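Local coordinates for protein probable glutathione reductase (Sinorhizobium meliloti, PDB 4DNA) that probably catalyses the NADPH-dependent reduction of glutathione disulfide to glutathione, working as a homodimer with one FAD in each subunit, at residues 340-345 / 352-357; 393-396 / 401-404. All blocks are in the same frame, centred on the assembly; numbering follows the deposited sequence.

Interaction 1 of 2, residues 340-345 / 352-357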
loop_
_atom_site.group_PDB
_atom_site.type_symbol
_atom_site.label_atom_id
_atom_site.label_comp_id
_atom_site.label_asym_id
_atom_site.label_seq_id
_atom_site.Cartn_x
_atom_site.Cartn_y
_atom_site.Cartn_z
ATOM N N LEU A 340 8.876 -12.943 13.949
ATOM C CA LEU A 340 8.026 -11.888 13.384
ATOM C C LEU A 340 8.685 -11.088 12.254
ATOM O O LEU A 340 8.793 -9.872 12.325
ATOM C CB LEU A 340 7.543 -10.945 14.487
ATOM C CG LEU A 340 6.516 -11.551 15.438
ATOM C CD1 LEU A 340 6.685 -10.952 16.832
ATOM C CD2 LEU A 340 5.107 -11.350 14.889
ATOM N N ILE A 341 9.136 -11.794 11.224
ATOM C CA ILE A 341 9.575 -11.171 9.984
ATOM C C ILE A 341 8.340 -11.186 9.069
ATOM O O ILE A 341 7.755 -12.253 8.831
ATOM C CB ILE A 341 10.795 -11.922 9.356
ATOM C CG1 ILE A 341 12.037 -11.786 10.242
ATOM C CG2 ILE A 341 11.147 -11.385 7.975
ATOM C CD1 ILE A 341 13.110 -12.830 10.000
ATOM N N ALA A 342 7.919 -10.004 8.603
ATOM C CA ALA A 342 6.848 -9.897 7.607
ATOM C C ALA A 342 7.406 -10.318 6.252
ATOM O O ALA A 342 8.600 -10.180 6.003
ATOM C CB ALA A 342 6.272 -8.493 7.556
ATOM N N THR A 343 6.558 -10.880 5.397
ATOM C CA THR A 343 6.976 -11.301 4.065
ATOM C C THR A 343 5.882 -11.017 3.049
ATOM O O THR A 343 4.705 -10.887 3.402
ATOM C CB THR A 343 7.322 -12.805 3.993
ATOM O OG1 THR A 343 6.277 -13.579 4.600
ATOM C CG2 THR A 343 8.654 -13.101 4.668
ATOM N N ALA A 344 6.284 -10.923 1.786
ATOM C CA ALA A 344 5.349 -10.798 0.675
ATOM C C ALA A 344 5.522 -11.959 -0.315
ATOM O O ALA A 344 6.557 -12.629 -0.337
ATOM C CB ALA A 344 5.536 -9.456 -0.019
ATOM N N VAL A 345 4.488 -12.217 -1.103
ATOM C CA VAL A 345 4.595 -13.103 -2.250
ATOM C C VAL A 345 4.019 -12.297 -3.387
ATOM O O VAL A 345 2.865 -11.869 -3.337
ATOM C CB VAL A 345 3.776 -14.403 -2.095
ATOM C CG1 VAL A 345 3.826 -15.214 -3.386
ATOM C CG2 VAL A 345 4.291 -15.224 -0.929
ATOM N N GLY A 352 0.574 -10.609 1.496
ATOM C CA GLY A 352 1.409 -9.917 2.463
ATOM C C GLY A 352 1.100 -10.540 3.811
ATOM O O GLY A 352 -0.068 -10.747 4.147
ATOM N N THR A 353 2.134 -10.866 4.582
ATOM C CA THR A 353 1.916 -11.628 5.799
ATOM C C THR A 353 2.939 -11.347 6.882
ATOM O O THR A 353 4.112 -11.221 6.601
ATOM C CB THR A 353 1.774 -13.151 5.512
ATOM O OG1 THR A 353 1.301 -13.817 6.684
ATOM C CG2 THR A 353 3.090 -13.771 5.075
ATOM N N VAL A 354 2.445 -11.225 8.110
ATOM C CA VAL A 354 3.243 -11.040 9.322
ATOM C C VAL A 354 2.656 -11.961 10.359
ATOM O O VAL A 354 1.431 -12.181 10.382
ATOM C CB VAL A 354 3.063 -9.660 9.971
ATOM C CG1 VAL A 354 4.322 -9.279 10.725
ATOM C CG2 VAL A 354 2.677 -8.587 8.965
ATOM N N GLY A 355 3.517 -12.470 11.237
ATOM C CA GLY A 355 3.067 -13.274 12.354
ATOM C C GLY A 355 2.694 -14.666 11.928
ATOM O O GLY A 355 3.134 -15.126 10.885
ATOM N N ILE A 356 1.854 -15.314 12.730
ATOM C CA ILE A 356 1.580 -16.753 12.623
ATOM C C ILE A 356 0.188 -17.085 12.045
ATOM O O ILE A 356 -0.737 -16.272 12.128
ATOM C CB ILE A 356 1.756 -17.420 14.005
ATOM C CG1 ILE A 356 0.790 -16.787 15.028
ATOM C CG2 ILE A 356 3.201 -17.297 14.467
ATOM C CD1 ILE A 356 0.720 -17.468 16.382
ATOM N N THR A 357 0.045 -18.274 11.465
ATOM C CA THR A 357 -1.220 -18.664 10.833
ATOM C C THR A 357 -2.332 -19.015 11.841
ATOM O O THR A 357 -2.064 -19.319 13.002
ATOM C CB THR A 357 -1.053 -19.866 9.865
ATOM O OG1 THR A 357 -0.956 -21.101 10.607
ATOM C CG2 THR A 357 0.149 -19.681 8.962
HETATM O O HOH W 1 6.089 -13.433 10.633
#

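Interaction 2 of 2, residues 393-396 / 401-404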
loop_
_atom_site.group_PDB
_atom_site.type_symbol
_atom_site.label_atom_id
_atom_site.label_comp_id
_atom_site.label_asym_id
_atom_site.label_seq_id
_atom_site.Cartn_x
_atom_site.Cartn_y
_atom_site.Cartn_z
ATOM N N LEU A 393 -7.072 -10.936 10.399
ATOM C CA LEU A 393 -6.334 -10.678 11.626
ATOM C C LEU A 393 -6.515 -11.801 12.623
ATOM O O LEU A 393 -7.648 -12.266 12.829
ATOM C CB LEU A 393 -6.815 -9.381 12.266
ATOM C CG LEU A 393 -6.307 -8.101 11.603
ATOM C CD1 LEU A 393 -6.992 -6.867 12.167
ATOM C CD2 LEU A 393 -4.817 -8.013 11.796
ATOM N N VAL A 394 -5.411 -12.229 13.249
ATOM C CA VAL A 394 -5.459 -13.294 14.268
ATOM C C VAL A 394 -5.005 -12.746 15.634
ATOM O O VAL A 394 -3.933 -12.129 15.736
ATOM C CB VAL A 394 -4.625 -14.523 13.861
ATOM C CG1 VAL A 394 -4.816 -15.643 14.864
ATOM C CG2 VAL A 394 -4.998 -14.998 12.464
ATOM N N VAL A 395 -5.823 -12.974 16.668
ATOM C CA VAL A 395 -5.690 -12.295 17.963
ATOM C C VAL A 395 -5.731 -13.239 19.173
ATOM O O VAL A 395 -6.568 -14.154 19.239
ATOM C CB VAL A 395 -6.797 -11.247 18.108
ATOM C CG1 VAL A 395 -6.944 -10.767 19.547
ATOM C CG2 VAL A 395 -6.533 -10.095 17.146
ATOM N N ASN A 396 -4.842 -13.017 20.140
ATOM C CA ASN A 396 -4.866 -13.787 21.372
ATOM C C ASN A 396 -5.913 -13.247 22.345
ATOM O O ASN A 396 -5.796 -12.128 22.820
ATOM C CB ASN A 396 -3.484 -13.819 22.024
ATOM C CG ASN A 396 -3.431 -14.708 23.261
ATOM O OD1 ASN A 396 -4.441 -14.997 23.898
ATOM N ND2 ASN A 396 -2.237 -15.132 23.609
ATOM N N LYS A 401 -3.522 -9.309 21.883
ATOM C CA LYS A 401 -2.429 -9.175 20.919
ATOM C C LYS A 401 -2.817 -9.629 19.521
ATOM O O LYS A 401 -3.318 -10.735 19.350
ATOM C CB LYS A 401 -1.206 -10.007 21.347
ATOM C CG LYS A 401 -0.354 -9.439 22.463
ATOM C CD LYS A 401 0.058 -7.997 22.217
ATOM C CE LYS A 401 0.950 -7.485 23.351
ATOM N NZ LYS A 401 2.320 -8.079 23.292
ATOM N N VAL A 402 -2.539 -8.809 18.513
ATOM C CA VAL A 402 -2.531 -9.335 17.148
ATOM C C VAL A 402 -1.277 -10.199 16.947
ATOM O O VAL A 402 -0.176 -9.732 17.085
ATOM C CB VAL A 402 -2.586 -8.231 16.095
ATOM C CG1 VAL A 402 -2.538 -8.859 14.712
ATOM C CG2 VAL A 402 -3.843 -7.388 16.276
ATOM N N VAL A 403 -1.459 -11.468 16.644
ATOM C CA VAL A 403 -0.343 -12.401 16.563
ATOM C C VAL A 403 -0.107 -12.801 15.102
ATOM O O VAL A 403 0.871 -13.486 14.778
ATOM C CB VAL A 403 -0.604 -13.679 17.422
ATOM C CG1 VAL A 403 -0.775 -13.342 18.903
ATOM C CG2 VAL A 403 -1.813 -14.465 16.911
ATOM N N GLY A 404 -1.022 -12.384 14.231
ATOM C CA GLY A 404 -0.941 -12.690 12.823
ATOM C C GLY A 404 -1.870 -11.780 12.056
ATOM O O GLY A 404 -3.013 -11.530 12.479
#

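Interaction 1 of 2, residues 340-345 / 352-357
T343 and T353 form the hydrogen-bonded pair of an antiparallel beta hairpin in the dimerisation domain, where strands 343-345 and 352-355 meet at 152° with their axes 4.8 Å apart. T343 N donates to T353 O at 2.7 Å, and T353 N donates back to T343 O at 2.8 Å. The next pair, A344 with G352, is non-hydrogen-bonded. Beyond the strand, towards L340, the segments draw apart and a water bridges them: it donates to I341 O at 2.7 Å and accepts from G355 N at 2.8 Å. Glycine suits position 355, where a positive phi (76°) favours it.

The two threonines, beta-branched as strands favour, lie side by side and point the same way, T343 OG1 beside the methyl T353 CG2. With chi1 at -169° T353 turns CG2, not OG1, towards T343, while its hydroxyl is hydrogen-bonded to H406 ND1. The side chain of A344, about 7 Å from the bound FAD, is probably small enough to sit against V438 of the second subunit. A342 CB meets V354 CG1 at 3.8 Å, while V354 also leans on L419 of helix 412-424. Near the water, L340 CD2 lies 3.8 Å from G355 CA.

Interaction 2 of 2, residues 393-396 / 401-404
The flat carbonyl group of V394 receives two amides from the facing strand, V403 N at 2.7 Å and G404 N at a longer 3.3 Å. Neither donor lies in the carbonyl plane; they are tilted from it by 17° and 24°. Two successive residues opposite one make this a classic beta bulge, shifting the register by one residue within the hairpin of strands 389-396 and 402-408 in the dimerisation domain. On one side of it V394 N donates to G404 O at 2.6 Å; on the other N396 N bonds to K401 O at 2.9 Å, in the carbonyl plane.

One face of the hairpin carries L393, V395 and V402, apolar groups suited to a buried sheet surface. L393 CD2 reaches V402 CG1 at 3.8 Å, and V395 CG2 meets V402 CG2 at 3.9 Å. On the other face the V394 and V403 side chains cross, V394 CG1 meeting V403 CG2 at 3.8 Å, and glycine suits position 404, which brings no side chain up against V394. The amide of N396 serves the turn: with CG anti to the backbone N (chi1 -175°), OD1 accepts from A398 N, an Asx turn that suits asparagine at a strand end.

F432 of helix 429-433 packs on L393 and V402, Y371 of the adjoining strand 367-375 touches L393 and V395, and F365 lies against N396 and V403.

In the fold
From the N terminus the chain first builds its nucleotide-binding regions, and helix 314-329 leads on towards the dimerisation domain. Interaction 1 comes first there, closing the short loop between strands 343-345 and 351-355 at one edge of the antiparallel sheet. Helix 358-364 and strand 367-375 follow before interaction 2 closes a second, tighter turn between strands 389-396 and 402-408. The two hairpins stand in series, neither enclosing nor crossing the other. They are nevertheless joined side by side, because strands 351-355 and 402-408 are neighbours, with I356 N 2.9 Å from V403 O in a probable hydrogen bond. Interaction 1 lies at the sheet edge that faces the second subunit, interaction 2 between inner strands.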